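Local atomic coordinates of probable M18-family aminopeptidase 1 (Thermotoga maritima, PDB entry 2GLF), a protein that probably acts as a metal-dependent aminopeptidase of the M18 family, removing residues from the N-terminal end of peptides. Residues Ser20-Glu25 and Ala257-Leu262; Arg34-Glu39 and Asp249-Ala254. All blocks are in the same frame, centred on the assembly; numbering follows the deposited sequence.

Both contacts use helix 248-263, which runs from the metal centre out toward the surface, and their centres lie about 10 Å apart. In contact 1 the later turns of that helix meet helix 13-29; in contact 2 its first turns meet helix 33-45. Helices 13-29 and 33-45 follow each other in the chain, so an N-terminal helical pair is joined to one helix more than 200 residues further on. Along the chain the order is 20-25, 34-39, 249-254, 257-262. The two contacts touch through Y23, whose OH lies 3.2 Å from I252 CB. Contact 1 is a surface ion pair, whereas contact 2 is buried and includes a manganese ligand.

Contact 1. Residues Ser20-Glu25 and Ala257-Leu262; sequences SKEYME and ALRALL
R259 reaches from helix 248-263 to E22 on helix 13-29, and this one pair makes the whole contact between 20-25 and 257-262. From CB the arginine chain starts beside its backbone N, with CG anti to the carbonyl carbon (chi1 -70°), and it then folds at both chi2 and chi3 instead of running straight. Contact begins only at CZ, 3.4 Å from E22 OE2, and beyond it the guanidinium divides. NH1 lies 2.9 Å from E22 OE2 and forms the shorter bond of the salt bridge, with an N-H...O angle of 139°; NH1 also passes 3.7 Å from E22 CB. NH2 reaches the same OE2 at 3.0 Å in a weak, more bent bond. A single carboxylate oxygen is thus gripped by both terminal nitrogens, at the guanidinium edge and near its plane. The two flat groups are far from coplanar, turned 67° against each other, and NH1 meets OE2 from above the carboxylate plane. The pair bridges two helices of the alpha/beta domain that carries the metal site in this zinc-exopeptidase clan, but it lies away from that site. E22 presents its carboxylate on a chain extended beyond CG, and the two side chains cross at about a right angle. NH1 has a further hydrogen-bond partner in Y255 OH, one turn back on the arginine's own helix, while Y440 of helix 433-449 touches the R259 side chain.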
ATOM      1  N   SER A  20     -46.351 -17.119 -25.693  1.00 19.22           N
ATOM      2  CA  SER A  20     -44.896 -17.182 -25.584  1.00 20.16           C
ATOM      3  C   SER A  20     -44.341 -17.793 -26.862  1.00 19.88           C
ATOM      4  O   SER A  20     -43.256 -17.427 -27.325  1.00 19.82           O
ATOM      5  CB  SER A  20     -44.474 -18.024 -24.378  1.00 24.07           C
ATOM      6  OG  SER A  20     -44.783 -19.393 -24.574  1.00 28.71           O
ATOM      7  N   LYS A  21     -45.091 -18.729 -27.436  1.00  8.99           N
ATOM      8  CA  LYS A  21     -44.652 -19.353 -28.669  1.00  9.33           C
ATOM      9  C   LYS A  21     -44.628 -18.311 -29.785  1.00  9.62           C
ATOM     10  O   LYS A  21     -43.741 -18.325 -30.641  1.00  9.20           O
ATOM     11  CB  LYS A  21     -45.567 -20.521 -29.039  1.00 18.72           C
ATOM     12  CG  LYS A  21     -45.187 -21.823 -28.356  1.00 20.46           C
ATOM     13  CD  LYS A  21     -45.829 -23.019 -29.042  1.00 26.43           C
ATOM     14  CE  LYS A  21     -45.157 -24.339 -28.649  1.00 30.53           C
ATOM     15  NZ  LYS A  21     -45.271 -24.649 -27.196  1.00 32.78           N
ATOM     16  N   GLU A  22     -45.597 -17.401 -29.762  1.00 10.04           N
ATOM     17  CA  GLU A  22     -45.689 -16.349 -30.762  1.00 11.25           C
ATOM     18  C   GLU A  22     -44.558 -15.334 -30.572  1.00 11.46           C
ATOM     19  O   GLU A  22     -43.986 -14.826 -31.547  1.00 10.10           O
ATOM     20  CB  GLU A  22     -47.051 -15.670 -30.655  1.00 38.24           C
ATOM     21  CG  GLU A  22     -48.198 -16.587 -31.046  1.00 42.31           C
ATOM     22  CD  GLU A  22     -49.534 -16.155 -30.471  1.00 49.64           C
ATOM     23  OE1 GLU A  22     -50.555 -16.781 -30.826  1.00 53.92           O
ATOM     24  OE2 GLU A  22     -49.567 -15.202 -29.662  1.00 47.79           O
ATOM     25  N   TYR A  23     -44.233 -15.059 -29.310  1.00 16.08           N
ATOM     26  CA  TYR A  23     -43.173 -14.119 -28.960  1.00 17.15           C
ATOM     27  C   TYR A  23     -41.823 -14.648 -29.428  1.00 18.19           C
ATOM     28  O   TYR A  23     -41.048 -13.928 -30.052  1.00 17.83           O
ATOM     29  CB  TYR A  23     -43.160 -13.897 -27.439  1.00 19.62           C
ATOM     30  CG  TYR A  23     -41.937 -13.174 -26.899  1.00 19.38           C
ATOM     31  CD1 TYR A  23     -41.675 -11.843 -27.232  1.00 18.07           C
ATOM     32  CD2 TYR A  23     -41.030 -13.831 -26.064  1.00 20.37           C
ATOM     33  CE1 TYR A  23     -40.539 -11.188 -26.744  1.00 18.76           C
ATOM     34  CE2 TYR A  23     -39.893 -13.184 -25.577  1.00 20.15           C
ATOM     35  CZ  TYR A  23     -39.653 -11.866 -25.921  1.00 19.75           C
ATOM     36  OH  TYR A  23     -38.526 -11.238 -25.449  1.00 18.07           O
HETATM   37  N   MSE A  24     -41.551 -15.914 -29.128  1.00 26.72           N
HETATM   38  CA  MSE A  24     -40.287 -16.528 -29.512  1.00 29.32           C
HETATM   39  C   MSE A  24     -40.043 -16.562 -31.023  1.00 29.30           C
HETATM   40  O   MSE A  24     -38.903 -16.437 -31.464  1.00 29.03           O
HETATM   41  CB  MSE A  24     -40.186 -17.932 -28.914  1.00 41.77           C
HETATM   42  CG  MSE A  24     -40.087 -17.914 -27.394  1.00 43.35           C
HETATM   43 SE   MSE A  24     -39.708 -19.632 -26.561  1.00 47.46          SE
HETATM   44  CE  MSE A  24     -41.503 -20.070 -25.949  1.00 51.53           C
ATOM     45  N   GLU A  25     -41.099 -16.725 -31.819  1.00 33.95           N
ATOM     46  CA  GLU A  25     -40.938 -16.730 -33.273  1.00 35.09           C
ATOM     47  C   GLU A  25     -40.403 -15.360 -33.693  1.00 33.87           C
ATOM     48  O   GLU A  25     -39.392 -15.254 -34.384  1.00 33.86           O
ATOM     49  CB  GLU A  25     -42.280 -16.995 -33.965  1.00 99.97           C
ATOM     50  CG  GLU A  25     -42.805 -18.407 -33.779  1.00106.59           C
ATOM     51  CD  GLU A  25     -41.920 -19.455 -34.435  1.00115.12           C
ATOM     52  OE1 GLU A  25     -42.189 -20.664 -34.253  1.00115.88           O
ATOM     53  OE2 GLU A  25     -40.958 -19.073 -35.137  1.00118.36           O
ATOM     54  N   ALA A 257     -46.167  -4.620 -26.830  1.00 14.31           N
ATOM     55  CA  ALA A 257     -46.869  -3.395 -27.197  1.00 14.62           C
ATOM     56  C   ALA A 257     -47.441  -3.525 -28.607  1.00 15.19           C
ATOM     57  O   ALA A 257     -48.547  -3.066 -28.881  1.00 15.85           O
ATOM     58  CB  ALA A 257     -45.928  -2.208 -27.120  1.00 21.07           C
ATOM     59  N   LEU A 258     -46.684  -4.149 -29.503  1.00 11.39           N
ATOM     60  CA  LEU A 258     -47.140  -4.347 -30.870  1.00 11.90           C
ATOM     61  C   LEU A 258     -48.429  -5.167 -30.829  1.00 12.15           C
ATOM     62  O   LEU A 258     -49.431  -4.807 -31.450  1.00 12.42           O
ATOM     63  CB  LEU A 258     -46.092  -5.111 -31.676  1.00 12.01           C
ATOM     64  CG  LEU A 258     -46.030  -4.888 -33.189  1.00 12.43           C
ATOM     65  CD1 LEU A 258     -45.479  -6.141 -33.829  1.00 10.65           C
ATOM     66  CD2 LEU A 258     -47.398  -4.572 -33.761  1.00 11.77           C
ATOM     67  N   ARG A 259     -48.400  -6.271 -30.090  1.00 14.69           N
ATOM     68  CA  ARG A 259     -49.567  -7.134 -29.979  1.00 15.30           C
ATOM     69  C   ARG A 259     -50.743  -6.427 -29.317  1.00 16.31           C
ATOM     70  O   ARG A 259     -51.896  -6.684 -29.658  1.00 17.01           O
ATOM     71  CB  ARG A 259     -49.213  -8.414 -29.213  1.00 13.76           C
ATOM     72  CG  ARG A 259     -48.289  -9.358 -29.986  1.00 13.03           C
ATOM     73  CD  ARG A 259     -48.975  -9.915 -31.227  1.00  9.20           C
ATOM     74  NE  ARG A 259     -50.113 -10.736 -30.845  1.00 10.78           N
ATOM     75  CZ  ARG A 259     -50.008 -11.922 -30.256  1.00  9.85           C
ATOM     76  NH1 ARG A 259     -48.811 -12.427 -29.994  1.00 11.09           N
ATOM     77  NH2 ARG A 259     -51.096 -12.581 -29.891  1.00  9.20           N
ATOM     78  N   ALA A 260     -50.456  -5.535 -28.375  1.00 25.37           N
ATOM     79  CA  ALA A 260     -51.509  -4.791 -27.697  1.00 25.09           C
ATOM     80  C   ALA A 260     -52.127  -3.815 -28.692  1.00 25.41           C
ATOM     81  O   ALA A 260     -53.347  -3.748 -28.837  1.00 25.66           O
ATOM     82  CB  ALA A 260     -50.937  -4.038 -26.510  1.00  1.76           C
ATOM     83  N   LEU A 261     -51.273  -3.068 -29.386  1.00 21.03           N
ATOM     84  CA  LEU A 261     -51.722  -2.095 -30.376  1.00 21.12           C
ATOM     85  C   LEU A 261     -52.687  -2.736 -31.347  1.00 21.77           C
ATOM     86  O   LEU A 261     -53.739  -2.180 -31.648  1.00 22.20           O
ATOM     87  CB  LEU A 261     -50.535  -1.534 -31.171  1.00  9.54           C
ATOM     88  CG  LEU A 261     -50.903  -0.580 -32.317  1.00  9.22           C
ATOM     89  CD1 LEU A 261     -51.481   0.689 -31.719  1.00  9.22           C
ATOM     90  CD2 LEU A 261     -49.696  -0.242 -33.172  1.00  9.22           C
ATOM     91  N   LEU A 262     -52.319  -3.919 -31.830  1.00 28.07           N
ATOM     92  CA  LEU A 262     -53.126  -4.643 -32.801  1.00 27.48           C
ATOM     93  C   LEU A 262     -54.464  -5.197 -32.314  1.00 28.02           C
ATOM     94  O   LEU A 262     -55.394  -5.339 -33.110  1.00 28.46           O
ATOM     95  CB  LEU A 262     -52.306  -5.788 -33.402  1.00  3.43           C
ATOM     96  CG  LEU A 262     -51.009  -5.409 -34.117  1.00  3.43           C
ATOM     97  CD1 LEU A 262     -50.456  -6.630 -34.823  1.00  3.43           C
ATOM     98  CD2 LEU A 262     -51.267  -4.295 -35.118  1.00  3.43           C
TER

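Contact 2. Residues Arg34-Glu39 and Asp249-Ala254; sequences RMTVKE and DDRICA. With MN (manganese (II) ion), chain F; MN (manganese (II) ion), chain E.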
ATOM      1  N   ARG A  34     -32.560  -3.198 -37.446  1.00 29.45           N
ATOM      2  CA  ARG A  34     -33.013  -3.152 -38.831  1.00 29.94           C
ATOM      3  C   ARG A  34     -33.914  -4.355 -39.088  1.00 30.59           C
ATOM      4  O   ARG A  34     -34.857  -4.281 -39.877  1.00 30.95           O
ATOM      5  CB  ARG A  34     -31.823  -3.175 -39.794  1.00 19.81           C
ATOM      6  CG  ARG A  34     -30.792  -2.103 -39.503  1.00 18.97           C
ATOM      7  CD  ARG A  34     -29.562  -2.249 -40.386  1.00 19.22           C
ATOM      8  NE  ARG A  34     -29.758  -1.602 -41.672  1.00 23.65           N
ATOM      9  CZ  ARG A  34     -29.227  -0.433 -42.003  1.00 24.40           C
ATOM     10  NH1 ARG A  34     -28.457   0.215 -41.141  1.00 29.09           N
ATOM     11  NH2 ARG A  34     -29.482   0.093 -43.191  1.00 23.12           N
HETATM   12  N   MSE A  35     -33.628  -5.459 -38.409  1.00 25.00           N
HETATM   13  CA  MSE A  35     -34.410  -6.676 -38.565  1.00 26.54           C
HETATM   14  C   MSE A  35     -35.745  -6.580 -37.845  1.00 24.84           C
HETATM   15  O   MSE A  35     -36.772  -7.032 -38.360  1.00 24.74           O
HETATM   16  CB  MSE A  35     -33.630  -7.881 -38.032  1.00 59.20           C
HETATM   17  CG  MSE A  35     -33.004  -8.748 -39.108  1.00 61.02           C
HETATM   18 SE   MSE A  35     -31.699  -9.998 -38.403  1.00 64.25          SE
HETATM   19  CE  MSE A  35     -30.149  -8.911 -38.734  1.00 61.61           C
ATOM     20  N   THR A  36     -35.737  -6.002 -36.650  1.00 26.38           N
ATOM     21  CA  THR A  36     -36.972  -5.876 -35.884  1.00 24.99           C
ATOM     22  C   THR A  36     -37.933  -4.982 -36.643  1.00 23.57           C
ATOM     23  O   THR A  36     -39.111  -5.299 -36.761  1.00 22.17           O
ATOM     24  CB  THR A  36     -36.718  -5.283 -34.489  1.00 17.93           C
ATOM     25  OG1 THR A  36     -35.584  -5.934 -33.900  1.00 18.05           O
ATOM     26  CG2 THR A  36     -37.935  -5.505 -33.590  1.00 17.75           C
ATOM     27  N   VAL A  37     -37.432  -3.869 -37.171  1.00 19.22           N
ATOM     28  CA  VAL A  37     -38.287  -2.971 -37.932  1.00 19.47           C
ATOM     29  C   VAL A  37     -38.942  -3.745 -39.073  1.00 19.85           C
ATOM     30  O   VAL A  37     -40.163  -3.717 -39.227  1.00 19.37           O
ATOM     31  CB  VAL A  37     -37.497  -1.766 -38.502  1.00 15.19           C
ATOM     32  CG1 VAL A  37     -38.299  -1.081 -39.616  1.00 15.11           C
ATOM     33  CG2 VAL A  37     -37.216  -0.763 -37.383  1.00 15.71           C
ATOM     34  N   LYS A  38     -38.130  -4.451 -39.855  1.00 28.99           N
ATOM     35  CA  LYS A  38     -38.641  -5.239 -40.975  1.00 30.23           C
ATOM     36  C   LYS A  38     -39.751  -6.189 -40.536  1.00 30.79           C
ATOM     37  O   LYS A  38     -40.775  -6.322 -41.208  1.00 30.85           O
ATOM     38  CB  LYS A  38     -37.519  -6.060 -41.617  1.00 26.99           C
ATOM     39  CG  LYS A  38     -38.031  -7.078 -42.617  1.00 28.39           C
ATOM     40  CD  LYS A  38     -36.978  -8.103 -42.988  1.00 33.71           C
ATOM     41  CE  LYS A  38     -37.610  -9.288 -43.710  1.00 38.37           C
ATOM     42  NZ  LYS A  38     -38.671  -9.942 -42.882  1.00 38.83           N
ATOM     43  N   GLU A  39     -39.540  -6.849 -39.405  1.00 27.72           N
ATOM     44  CA  GLU A  39     -40.506  -7.796 -38.884  1.00 29.06           C
ATOM     45  C   GLU A  39     -41.763  -7.088 -38.376  1.00 29.47           C
ATOM     46  O   GLU A  39     -42.873  -7.610 -38.502  1.00 30.34           O
ATOM     47  CB  GLU A  39     -39.850  -8.621 -37.775  1.00 46.99           C
ATOM     48  CG  GLU A  39     -40.624  -9.852 -37.354  1.00 50.13           C
ATOM     49  CD  GLU A  39     -41.198 -10.615 -38.530  1.00 54.97           C
ATOM     50  OE1 GLU A  39     -40.581 -10.600 -39.619  1.00 56.20           O
ATOM     51  OE2 GLU A  39     -42.265 -11.241 -38.356  1.00 54.61           O
ATOM     52  N   ASP A 249     -33.970  -7.433 -23.915  1.00 23.76           N
ATOM     53  CA  ASP A 249     -33.959  -6.086 -23.374  1.00 23.90           C
ATOM     54  C   ASP A 249     -34.692  -5.189 -24.352  1.00 24.62           C
ATOM     55  O   ASP A 249     -34.125  -4.682 -25.323  1.00 24.24           O
ATOM     56  CB  ASP A 249     -32.549  -5.549 -23.161  1.00 17.36           C
ATOM     57  CG  ASP A 249     -32.545  -4.204 -22.420  1.00 16.77           C
ATOM     58  OD1 ASP A 249     -33.448  -3.372 -22.661  1.00 19.51           O
ATOM     59  OD2 ASP A 249     -31.625  -3.964 -21.608  1.00 16.76           O
ATOM     60  N   ASP A 250     -35.980  -5.055 -24.065  1.00 55.64           N
ATOM     61  CA  ASP A 250     -36.944  -4.244 -24.778  1.00 55.58           C
ATOM     62  C   ASP A 250     -37.607  -4.729 -26.042  1.00 55.30           C
ATOM     63  O   ASP A 250     -38.589  -4.127 -26.475  1.00 55.16           O
ATOM     64  CB  ASP A 250     -36.407  -2.848 -24.992  1.00 29.01           C
ATOM     65  CG  ASP A 250     -37.386  -1.817 -24.526  1.00 30.88           C
ATOM     66  OD1 ASP A 250     -37.976  -2.039 -23.446  1.00 29.60           O
ATOM     67  OD2 ASP A 250     -37.576  -0.803 -25.223  1.00 31.02           O
ATOM     68  N   ARG A 251     -37.104  -5.788 -26.660  1.00 20.94           N
ATOM     69  CA  ARG A 251     -37.815  -6.277 -27.835  1.00 21.07           C
ATOM     70  C   ARG A 251     -38.990  -7.032 -27.224  1.00 21.51           C
ATOM     71  O   ARG A 251     -39.981  -7.319 -27.893  1.00 21.35           O
ATOM     72  CB  ARG A 251     -36.944  -7.202 -28.699  1.00 12.24           C
ATOM     73  CG  ARG A 251     -35.707  -6.505 -29.242  1.00 12.32           C
ATOM     74  CD  ARG A 251     -35.255  -7.044 -30.583  1.00 11.82           C
ATOM     75  NE  ARG A 251     -34.212  -6.185 -31.133  1.00 13.98           N
ATOM     76  CZ  ARG A 251     -32.910  -6.380 -30.969  1.00 13.82           C
ATOM     77  NH1 ARG A 251     -32.477  -7.419 -30.274  1.00 16.38           N
ATOM     78  NH2 ARG A 251     -32.039  -5.524 -31.480  1.00 10.73           N
ATOM     79  N   ILE A 252     -38.873  -7.323 -25.928  1.00 17.66           N
ATOM     80  CA  ILE A 252     -39.928  -8.015 -25.210  1.00 18.06           C
ATOM     81  C   ILE A 252     -41.031  -7.002 -24.959  1.00 18.07           C
ATOM     82  O   ILE A 252     -42.202  -7.353 -24.875  1.00 19.22           O
ATOM     83  CB  ILE A 252     -39.444  -8.573 -23.856  1.00 15.28           C
ATOM     84  CG1 ILE A 252     -40.485  -9.555 -23.307  1.00 15.28           C
ATOM     85  CG2 ILE A 252     -39.237  -7.438 -22.863  1.00 15.28           C
ATOM     86  CD1 ILE A 252     -40.007 -10.359 -22.116  1.00 15.28           C
ATOM     87  N   CYS A 253     -40.651  -5.739 -24.832  1.00 21.35           N
ATOM     88  CA  CYS A 253     -41.632  -4.692 -24.622  1.00 21.19           C
ATOM     89  C   CYS A 253     -42.145  -4.222 -25.965  1.00 20.82           C
ATOM     90  O   CYS A 253     -43.273  -3.750 -26.077  1.00 20.37           O
ATOM     91  CB  CYS A 253     -41.016  -3.530 -23.864  1.00 18.48           C
ATOM     92  SG  CYS A 253     -41.002  -3.842 -22.123  1.00 20.56           S
ATOM     93  N   ALA A 254     -41.307  -4.362 -26.984  1.00 23.46           N
ATOM     94  CA  ALA A 254     -41.680  -3.969 -28.331  1.00 23.80           C
ATOM     95  C   ALA A 254     -42.745  -4.925 -28.845  1.00 23.53           C
ATOM     96  O   ALA A 254     -43.728  -4.510 -29.455  1.00 23.49           O
ATOM     97  CB  ALA A 254     -40.469  -4.005 -29.239  1.00  1.76           C
TER
HETATM   98 MN    MN F5002     -30.501  -1.853 -21.929  1.00 19.73          MN
HETATM   99 MN    MN E5001     -33.767  -1.154 -22.077  1.00 17.51          MN
HETATM  100  O   HOH W   1     -33.822  -2.137 -19.932  1.00 24.06           O
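T36 and R251 are buried between helices 33-45 and 248-263; T36 CA and R251 CA are 8.1 Å apart, the nearest CA pair of the two segments. T36 OG1 stands 3.1 Å from R251 NE and 3.5 Å from R251 CD: the hydroxyl lies beside the CD-NE end of the arginine chain, and the terminal nitrogens are farther off. It approaches the guanidinium obliquely. With OG1 anti to the carbonyl carbon (chi1 -45°), the hydroxyl lies beside the backbone N of its own helix and hydrogen-bonds to the carbonyl oxygen of T32, four residues earlier. Around this pair, F26 and M27 of helix 13-29 add their side chains, F26 against T36 and M27 against R251. Two residues before R251, D249 enters the two-manganese centre of this probable M18 aminopeptidase: its OD1 binds one manganese ion at 2.3 Å and its OD2 the other at 2.4 Å, which makes it a bridging carboxylate. H92 and D326 join it at the OD1-bound ion, together with a water at 2.4 Å; E279 and H425 join it at the OD2-bound ion. The metals in the crystal are manganese, although the family is assigned zinc. D250, between the bridging aspartate and R251, accepts a hydrogen bond at OD2 from the backbone N of H92, tying this part of the chain to the end of strand 87-92, which supplies the ligand H92.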